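Local structure of Alpha/beta hydrolase fold protein (4Y7D) at residues V28-G33 against F55-G60; P69-T74 against G214-G219. The protein is probably a hydrolase of the alpha/beta hydrolase fold. All coordinates share one frame; numbering follows the deposited sequence. Where two conformers were deposited one is given.

Interaction 1 (V28-G33 against F55-G60); sequences VIVGAG and FLVAEG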
loop_
_atom_site.group_PDB
_atom_site.type_symbol
_atom_site.label_atom_id
_atom_site.label_comp_id
_atom_site.label_asym_id
_atom_site.label_seq_id
_atom_site.Cartn_x
_atom_site.Cartn_y
_atom_site.Cartn_z
ATOM N N VAL A 28 0.291 -6.829 -12.593
ATOM C CA VAL A 28 1.523 -7.510 -12.876
ATOM C C VAL A 28 1.487 -8.750 -12.020
ATOM O O VAL A 28 1.197 -8.693 -10.827
ATOM C CB VAL A 28 2.759 -6.638 -12.548
ATOM C CG1 VAL A 28 4.058 -7.363 -12.825
ATOM C CG2 VAL A 28 2.710 -5.329 -13.326
ATOM N N ILE A 29 1.860 -9.840 -12.656
ATOM C CA ILE A 29 1.809 -11.175 -12.104
ATOM C C ILE A 29 3.283 -11.579 -11.957
ATOM O O ILE A 29 3.992 -11.662 -12.951
ATOM C CB ILE A 29 1.140 -12.133 -13.132
ATOM C CG1 ILE A 29 -0.330 -11.755 -13.422
ATOM C CG2 ILE A 29 1.244 -13.567 -12.701
ATOM C CD1 ILE A 29 -1.280 -11.917 -12.279
ATOM N N VAL A 30 3.740 -11.800 -10.723
ATOM C CA VAL A 30 5.131 -12.105 -10.500
ATOM C C VAL A 30 5.328 -13.121 -9.373
ATOM O O VAL A 30 4.577 -13.138 -8.412
ATOM C CB VAL A 30 5.906 -10.817 -10.197
ATOM C CG1 VAL A 30 5.478 -10.156 -8.899
ATOM C CG2 VAL A 30 7.387 -11.103 -10.151
ATOM N N GLY A 31 6.377 -13.931 -9.498
ATOM C CA GLY A 31 6.722 -14.907 -8.464
ATOM C C GLY A 31 5.992 -16.238 -8.626
ATOM O O GLY A 31 5.295 -16.492 -9.622
ATOM N N ALA A 32 6.152 -17.093 -7.627
ATOM C CA ALA A 32 5.612 -18.451 -7.633
ATOM C C ALA A 32 5.374 -18.796 -6.189
ATOM O O ALA A 32 6.111 -18.339 -5.297
ATOM C CB ALA A 32 6.623 -19.433 -8.222
ATOM N N GLY A 33 4.341 -19.590 -5.934
ATOM C CA GLY A 33 3.942 -19.888 -4.565
ATOM C C GLY A 33 2.502 -19.475 -4.303
ATOM O O GLY A 33 1.799 -19.055 -5.219
ATOM N N PHE A 55 9.469 -8.454 -1.162
ATOM C CA PHE A 55 9.795 -9.386 -0.065
ATOM C C PHE A 55 8.985 -10.703 -0.175
ATOM O O PHE A 55 9.445 -11.760 0.238
ATOM C CB PHE A 55 9.625 -8.718 1.315
ATOM C CG PHE A 55 8.202 -8.677 1.814
ATOM C CD1 PHE A 55 7.311 -7.682 1.389
ATOM C CD2 PHE A 55 7.745 -9.608 2.755
ATOM C CE1 PHE A 55 6.014 -7.636 1.866
ATOM C CE2 PHE A 55 6.459 -9.544 3.239
ATOM C CZ PHE A 55 5.583 -8.546 2.795
ATOM N N LEU A 56 7.770 -10.633 -0.721
ATOM C CA LEU A 56 6.910 -11.792 -0.862
ATOM C C LEU A 56 7.475 -12.748 -1.893
ATOM O O LEU A 56 7.583 -13.977 -1.664
ATOM C CB LEU A 56 5.499 -11.348 -1.279
ATOM C CG LEU A 56 4.684 -10.615 -0.214
ATOM C CD1 LEU A 56 3.381 -10.096 -0.822
ATOM C CD2 LEU A 56 4.356 -11.430 1.020
ATOM N N VAL A 57 7.907 -12.186 -3.010
ATOM C CA VAL A 57 8.472 -13.002 -4.085
ATOM C C VAL A 57 9.718 -13.717 -3.566
ATOM O O VAL A 57 9.941 -14.949 -3.782
ATOM C CB VAL A 57 8.774 -12.117 -5.308
ATOM C CG1 VAL A 57 9.583 -12.917 -6.323
ATOM C CG2 VAL A 57 7.466 -11.523 -5.921
ATOM N N ALA A 58 10.516 -12.980 -2.782
ATOM C CA ALA A 58 11.707 -13.563 -2.202
ATOM C C ALA A 58 11.406 -14.688 -1.192
ATOM O O ALA A 58 12.211 -15.603 -0.992
ATOM C CB ALA A 58 12.524 -12.446 -1.543
ATOM N N GLU A 59 10.275 -14.599 -0.526
ATOM C CA GLU A 59 9.796 -15.593 0.414
ATOM C C GLU A 59 9.041 -16.755 -0.250
ATOM O O GLU A 59 8.467 -17.616 0.443
ATOM C CB GLU A 59 8.864 -14.927 1.438
ATOM C CG GLU A 59 9.598 -14.052 2.441
ATOM C CD GLU A 59 10.031 -14.791 3.709
ATOM O OE1 GLU A 59 9.795 -15.996 3.842
ATOM O OE2 GLU A 59 10.522 -14.122 4.651
ATOM N N GLY A 60 9.020 -16.813 -1.574
ATOM C CA GLY A 60 8.340 -17.945 -2.219
ATOM C C GLY A 60 6.815 -17.838 -2.266
ATOM O O GLY A 60 6.099 -18.868 -2.180
HETATM O O HOH W 1 8.375 -16.463 -5.485
#

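Interaction 2 (P69-T74 against G214-G219); sequences PGYFGT and GPRKAG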
loop_
_atom_site.group_PDB
_atom_site.type_symbol
_atom_site.label_atom_id
_atom_site.label_comp_id
_atom_site.label_asym_id
_atom_site.label_seq_id
_atom_site.Cartn_x
_atom_site.Cartn_y
_atom_site.Cartn_z
ATOM N N PRO A 69 -8.416 1.321 -9.857
ATOM C CA PRO A 69 -9.118 2.216 -10.797
ATOM C C PRO A 69 -8.689 3.666 -10.707
ATOM O O PRO A 69 -8.633 4.220 -9.587
ATOM C CB PRO A 69 -10.569 2.018 -10.410
ATOM C CG PRO A 69 -10.619 0.552 -10.025
ATOM C CD PRO A 69 -9.356 0.354 -9.227
ATOM N N GLY A 70 -8.415 4.248 -11.884
ATOM C CA GLY A 70 -7.954 5.607 -11.996
ATOM C C GLY A 70 -6.463 5.765 -12.017
ATOM O O GLY A 70 -5.976 6.885 -12.212
ATOM N N TYR A 71 -5.714 4.675 -11.790
ATOM C CA TYR A 71 -4.302 4.682 -11.853
ATOM C C TYR A 71 -3.796 3.913 -13.065
ATOM O O TYR A 71 -4.206 2.768 -13.344
ATOM C CB TYR A 71 -3.726 4.044 -10.613
ATOM C CG TYR A 71 -4.019 4.838 -9.368
ATOM C CD1 TYR A 71 -3.248 5.947 -9.048
ATOM C CD2 TYR A 71 -5.071 4.498 -8.485
ATOM C CE1 TYR A 71 -3.465 6.645 -7.892
ATOM C CE2 TYR A 71 -5.312 5.221 -7.311
ATOM C CZ TYR A 71 -4.481 6.280 -7.013
ATOM O OH TYR A 71 -4.652 7.000 -5.859
ATOM N N PHE A 72 -2.883 4.559 -13.777
ATOM C CA PHE A 72 -2.329 4.017 -15.007
ATOM C C PHE A 72 -3.432 3.464 -15.903
ATOM O O PHE A 72 -4.331 4.204 -16.248
ATOM C CB PHE A 72 -1.228 2.997 -14.711
ATOM C CG PHE A 72 0.023 3.599 -14.094
ATOM C CD1 PHE A 72 0.498 4.839 -14.504
ATOM C CD2 PHE A 72 0.775 2.875 -13.165
ATOM C CE1 PHE A 72 1.638 5.390 -13.931
ATOM C CE2 PHE A 72 1.950 3.400 -12.628
ATOM C CZ PHE A 72 2.383 4.659 -13.027
ATOM N N GLY A 73 -3.368 2.167 -16.274
ATOM C CA GLY A 73 -4.316 1.667 -17.266
ATOM C C GLY A 73 -5.672 1.177 -16.784
ATOM O O GLY A 73 -6.512 0.805 -17.628
ATOM N N THR A 74 -5.902 1.135 -15.475
ATOM C CA THR A 74 -7.185 0.636 -14.981
ATOM C C THR A 74 -8.188 1.770 -15.024
ATOM O O THR A 74 -8.003 2.762 -14.330
ATOM C CB THR A 74 -7.096 0.034 -13.599
ATOM O OG1 THR A 74 -6.113 -1.024 -13.574
ATOM C CG2 THR A 74 -8.411 -0.498 -13.146
ATOM N N GLY A 214 -0.613 13.489 -13.720
ATOM C CA GLY A 214 -0.656 12.699 -14.952
ATOM C C GLY A 214 -1.503 11.455 -14.781
ATOM O O GLY A 214 -2.686 11.552 -14.420
ATOM N N PRO A 215 -0.906 10.291 -14.989
ATOM C CA PRO A 215 -1.750 9.062 -14.987
ATOM C C PRO A 215 -2.143 8.529 -13.632
ATOM O O PRO A 215 -2.831 7.508 -13.548
ATOM C CB PRO A 215 -0.878 8.043 -15.715
ATOM C CG PRO A 215 0.515 8.463 -15.349
ATOM C CD PRO A 215 0.494 9.977 -15.325
ATOM N N ARG A 216 -1.690 9.192 -12.574
ATOM C CA ARG A 216 -2.151 8.904 -11.250
ATOM C C ARG A 216 -3.224 9.876 -10.752
ATOM O O ARG A 216 -3.776 9.665 -9.694
ATOM C CB ARG A 216 -0.988 8.835 -10.281
ATOM C CG ARG A 216 0.101 7.812 -10.619
ATOM C CD ARG A 216 1.132 7.746 -9.523
ATOM N NE ARG A 216 2.522 7.541 -9.980
ATOM C CZ ARG A 216 3.180 6.395 -9.892
ATOM N NH1 ARG A 216 4.419 6.318 -10.301
ATOM N NH2 ARG A 216 2.588 5.315 -9.425
ATOM N N LYS A 217 -3.548 10.913 -11.510
ATOM C CA LYS A 217 -4.464 11.921 -11.015
ATOM C C LYS A 217 -5.924 11.468 -10.776
ATOM O O LYS A 217 -6.522 11.763 -9.727
ATOM C CB LYS A 217 -4.442 13.139 -11.932
ATOM C CG LYS A 217 -5.342 14.236 -11.470
ATOM C CD LYS A 217 -5.152 15.495 -12.294
ATOM C CE LYS A 217 -6.405 16.379 -12.271
ATOM N NZ LYS A 217 -6.809 16.856 -10.920
ATOM N N ALA A 218 -6.492 10.731 -11.736
ATOM C CA ALA A 218 -7.896 10.313 -11.621
ATOM C C ALA A 218 -8.145 9.497 -10.389
ATOM O O ALA A 218 -9.121 9.708 -9.660
ATOM C CB ALA A 218 -8.358 9.561 -12.867
ATOM N N GLY A 219 -7.247 8.544 -10.161
ATOM C CA GLY A 219 -7.392 7.626 -9.050
ATOM C C GLY A 219 -7.119 8.303 -7.722
ATOM O O GLY A 219 -7.771 8.003 -6.718
HETATM O O HOH W 2 -5.416 7.700 -14.760
HETATM O O HOH W 3 -3.867 6.944 -16.806
#

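Interaction 1 (V28-G33 against F55-G60)
Val30 and Val57 supply the apolar part of this contact, their side chains crossing at about a right angle. CG1 of Val30 meets CG2 of Val57 at 3.8 Å, one methyl against one methyl. On the strand side that methyl sits between the backbone N and the carbonyl carbon (chi1 65°). On the helix side CG1 of Val57 is anti to its backbone N (chi1 170°) and lies 4.1 Å from CA of Gly31. Gly31 is hard to replace: its phi is positive, so a CB would press on the carbonyl O of the residue before, and it would also come tight against the Val57 methyl CG2.

The contact lies at the surface, where strand 23-31 runs out of the sheet and helix 46-58 ends. The helix stops in a Schellman motif, with Gly60 at positive phi as the C-prime residue and its N bonded to O of Val57 at 3.0 Å. Behind this end, Leu56 turns to Val36 and Val38 of strand 35-39, and Glu59 forms a salt bridge with Arg299. Strand 23-31 in turn pairs with strand 62-66, through Val28 with Val65 and Val30 with Ala63.

Polar contacts take over beyond the valines. No direct hydrogen bond joins the two segments; a water spans them instead, accepting from N of Ala32 at 3.2 Å and donating to O of Val57 at 2.8 Å. Further along, CA of Gly33 approaches O of Gly60 at 3.4 Å in a nearly straight CA-H...O contact, 166° at the hydrogen. Only because Gly33 lacks a CB, which would run into that oxygen, can the two chains come so close here. The carbonyl oxygens of Ala32 and Gly60 stand 3.2 Å apart, two acceptors with no bond between them.

Interaction 2 (P69-T74 against G214-G219)
The Tyr71 ring carries CA of Gly219 over one face, in a CH-pi contact 3.8 Å from the ring centroid and displaced toward the rim. CG anti to the carbonyl carbon (chi1 -66°) starts that ring off toward Gly219 and Arg216. The Phe72 ring takes Pro215 at its edge, where CG of the proline lies near the ring plane and 3.6 Å from CE1. Phe72 and Arg216 run side by side, pointing the same way. One face of the guanidinium receives CZ of Phe72, 3.7 Å from NH2, with the two planes 52° apart, so this is no parallel stack. These Phe72 ring contacts hold for one of two conformers. The guanidinium is also held by a salt bridge from NH1 to Asp47 and a hydrogen bond from NH2 to O of Gly44.

Backbone bonds clamp the loop to the start of helix 217-227. N of Phe72 donates to O of Pro215 at 3.0 Å, while N of Gly219 makes a weak bond to O of Gly70. A water sits between O of Gly70 and O of Pro215, within hydrogen-bonding distance of both. Gly70 and Gly219 bring their CA atoms to 3.6 Å, a distance at which a CB on either would clash.

In this alpha/beta hydrolase fold, the loop after strand 62-66 is thus pinned against the start of a helix some 140 residues later. The Tyr71 hydroxyl hydrogen-bonds Asp223 on that helix, and an alanine here would probably leave Asp223 without this mate and open a gap beside CA of Gly219, where the ring had lain. With Asp47 and Asp223 as partners, both polar ends are satisfied in a largely buried contact, and the Asp47 carboxylate probably balances the buried positive charge of the guanidinium.

Overall arrangement
From the N terminus the chain runs through strand 23-31 into 28-33, then strand 35-39 and helix 46-58; interaction 1 closes this short loop of 21 residues when 55-60 returns to the end of the strand. Strand 62-66 follows, and the loop after it supplies 69-74, which waits 139 residues, mostly helical, for 214-219. The two contacts are therefore in series, neither nested nor crossed. Interaction 1 joins a sheet strand to the end of a helix at the surface, whereas interaction 2 fastens a loop beyond strand 62-66 to the start of helix 217-227. Their centres are 25 Å apart, their nearest atoms about 8 Å.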